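Local coordinates for invasin (Yersinia enterocolitica, PDB 1P9H), which binds collagen as a trimeric outer-membrane adhesin, promoting attachment of the bacterium to eukaryotic cells and their invasion, at the interface of chains A and B. Residues are numbered along the deposited sequence; one frame, centred on the assembly and turned at random. Chains: chain A/B, Invasin.

The interface of chains A and B. Residues chain A 178-181; chain B 184-188, 192.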
ATOM      1  N   ASN A 178      -4.978  14.026 -20.220  1.00 14.03           N
ATOM      2  CA  ASN A 178      -3.625  13.613 -20.550  1.00 12.34           C
ATOM      3  C   ASN A 178      -2.774  14.400 -19.570  1.00 13.75           C
ATOM      4  O   ASN A 178      -3.021  15.585 -19.338  1.00 15.55           O
ATOM      5  CB  ASN A 178      -3.243  14.000 -21.979  1.00 14.51           C
ATOM      6  CG  ASN A 178      -4.046  13.252 -23.016  1.00 17.33           C
ATOM      7  OD1 ASN A 178      -4.274  12.047 -22.891  1.00 18.08           O
ATOM      8  ND2 ASN A 178      -4.475  13.959 -24.056  1.00 20.00           N
ATOM      9  N   ARG A 179      -1.782  13.744 -18.985  1.00 12.13           N
ATOM     10  CA  ARG A 179      -0.918  14.405 -18.021  1.00 10.67           C
ATOM     11  C   ARG A 179       0.489  14.607 -18.558  1.00 11.89           C
ATOM     12  O   ARG A 179       0.994  13.796 -19.333  1.00 12.88           O
ATOM     13  CB  ARG A 179      -0.832  13.579 -16.734  1.00 10.67           C
ATOM     14  CG  ARG A 179      -2.133  13.435 -15.956  1.00 10.34           C
ATOM     15  CD  ARG A 179      -1.840  12.777 -14.610  1.00 10.51           C
ATOM     16  NE  ARG A 179      -2.988  12.737 -13.705  1.00 10.94           N
ATOM     17  CZ  ARG A 179      -3.951  11.819 -13.735  1.00  9.41           C
ATOM     18  NH1 ARG A 179      -3.929  10.843 -14.634  1.00 11.35           N
ATOM     19  NH2 ARG A 179      -4.924  11.862 -12.835  1.00 11.16           N
ATOM     20  N   GLN A 180       1.120  15.700 -18.147  1.00 12.76           N
ATOM     21  CA  GLN A 180       2.491  15.955 -18.558  1.00 11.44           C
ATOM     22  C   GLN A 180       3.384  15.192 -17.590  1.00 12.54           C
ATOM     23  O   GLN A 180       3.027  15.001 -16.427  1.00 12.98           O
ATOM     24  CB  GLN A 180       2.833  17.441 -18.452  1.00 11.61           C
ATOM     25  CG  GLN A 180       2.173  18.330 -19.484  1.00 13.44           C
ATOM     26  CD  GLN A 180       2.585  19.778 -19.319  1.00 13.50           C
ATOM     27  OE1 GLN A 180       2.272  20.412 -18.309  1.00 15.40           O
ATOM     28  NE2 GLN A 180       3.301  20.307 -20.306  1.00 14.06           N
ATOM     29  N   LEU A 181       4.537  14.746 -18.076  0.50 11.62           N
ATOM     30  CA  LEU A 181       5.496  14.026 -17.248  0.50 11.85           C
ATOM     31  C   LEU A 181       6.657  14.985 -17.025  0.50 13.00           C
ATOM     32  O   LEU A 181       7.277  15.447 -17.979  0.50 12.65           O
ATOM     33  CB  LEU A 181       5.983  12.762 -17.963  0.50 14.11           C
ATOM     34  CG  LEU A 181       7.051  11.942 -17.234  0.50 16.34           C
ATOM     35  CD1 LEU A 181       6.528  11.496 -15.879  0.50 20.92           C
ATOM     36  CD2 LEU A 181       7.436  10.740 -18.083  0.50 20.00           C
TER
ATOM     37  N   LEU B 184       0.019  10.894 -22.471  1.00 12.26           N
ATOM     38  CA  LEU B 184       1.019  11.892 -22.122  1.00 12.46           C
ATOM     39  C   LEU B 184       0.742  13.202 -22.850  1.00 13.84           C
ATOM     40  O   LEU B 184       0.685  13.232 -24.082  1.00 14.57           O
ATOM     41  CB  LEU B 184       2.411  11.391 -22.519  1.00 12.35           C
ATOM     42  CG  LEU B 184       3.572  12.376 -22.350  1.00 11.78           C
ATOM     43  CD1 LEU B 184       3.849  12.601 -20.870  1.00 12.99           C
ATOM     44  CD2 LEU B 184       4.815  11.829 -23.044  1.00 14.08           C
ATOM     45  N   ALA B 185       0.558  14.276 -22.089  1.00 12.31           N
ATOM     46  CA  ALA B 185       0.325  15.593 -22.671  1.00 13.64           C
ATOM     47  C   ALA B 185       1.688  16.131 -23.098  1.00 13.58           C
ATOM     48  O   ALA B 185       2.700  15.851 -22.452  1.00 13.88           O
ATOM     49  CB  ALA B 185      -0.312  16.521 -21.642  1.00 13.75           C
ATOM     50  N   ALA B 186       1.713  16.904 -24.180  1.00 13.18           N
ATOM     51  CA  ALA B 186       2.964  17.458 -24.686  1.00 13.48           C
ATOM     52  C   ALA B 186       3.742  18.223 -23.622  1.00 13.63           C
ATOM     53  O   ALA B 186       3.169  18.982 -22.836  1.00 14.45           O
ATOM     54  CB  ALA B 186       2.683  18.367 -25.881  1.00 14.18           C
ATOM     55  N   GLY B 187       5.055  18.015 -23.602  1.00 13.31           N
ATOM     56  CA  GLY B 187       5.892  18.700 -22.635  1.00 13.57           C
ATOM     57  C   GLY B 187       6.103  20.155 -23.008  1.00 15.64           C
ATOM     58  O   GLY B 187       6.034  20.520 -24.184  1.00 17.00           O
ATOM     59  N   THR B 188       6.354  20.989 -22.004  1.00 16.14           N
ATOM     60  CA  THR B 188       6.580  22.412 -22.227  1.00 17.66           C
ATOM     61  C   THR B 188       7.943  22.844 -21.694  1.00 20.38           C
ATOM     62  O   THR B 188       8.694  23.536 -22.385  1.00 21.90           O
ATOM     63  CB  THR B 188       5.463  23.261 -21.574  1.00 18.78           C
ATOM     64  OG1 THR B 188       5.253  22.836 -20.223  1.00 18.14           O
ATOM     65  CG2 THR B 188       4.164  23.107 -22.351  1.00 17.38           C
ATOM     66  N   ASP B 192      10.501  18.160 -19.432  1.00 13.39           N
ATOM     67  CA  ASP B 192       9.197  17.511 -19.551  1.00 12.08           C
ATOM     68  C   ASP B 192       9.333  16.444 -20.637  1.00 12.38           C
ATOM     69  O   ASP B 192      10.154  16.579 -21.546  1.00 14.03           O
ATOM     70  CB  ASP B 192       8.110  18.497 -19.996  1.00 12.12           C
ATOM     71  CG  ASP B 192       7.667  19.447 -18.897  1.00 13.40           C
ATOM     72  OD1 ASP B 192       8.122  19.320 -17.740  1.00 14.80           O
ATOM     73  OD2 ASP B 192       6.838  20.331 -19.201  1.00 13.95           O
TER
HETATM   74  O   HOH W   1       5.004  16.023 -20.795  1.00 13.68           O
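A:Gln180 reaches over to B:Ala186 and B:Thr188 where the left-handed parallel beta-roll of the YadA head gives way to the stalk of this trimeric autotransporter adhesin. CG of the glutamine lies anti to its own carbonyl carbon (chi1 -71°) and the chain runs on extended (chi2 -179°), which carries the amide across to a loop of the neighbouring subunit. There NE2 gives one hydrogen bond to the carbonyl O of B:Ala186 at 2.9 Å, lying in that carbonyl's plane, and a longer one to the hydroxyl OG1 of B:Thr188 at 3.2 Å. Both acceptors sit slightly tilted from the amide plane, and the glutamine and threonine side chains meet at about a right angle. Behind them, the carboxylate oxygen OD2 of B:Asp192 takes the backbone N of B:Thr188 at 2.9 Å through its anti lone pair and also accepts from OG1, a second-shell grip that should hold the hydroxyl with its oxygen towards the glutamine NE2. Lower on the glutamine chain, CG packs on the methyl CB of B:Ala185, which A:Asn178 CB touches as well. A:Arg179 and B:Leu184 pair in parallel, and next to them B:Ala185 N donates to A:Arg179 O at 2.8 Å. Next along, a water joins A:Leu181 N to B:Ala185 O, while CD1 of B:Leu184 rests against A:Leu181 CB at 3.6 Å.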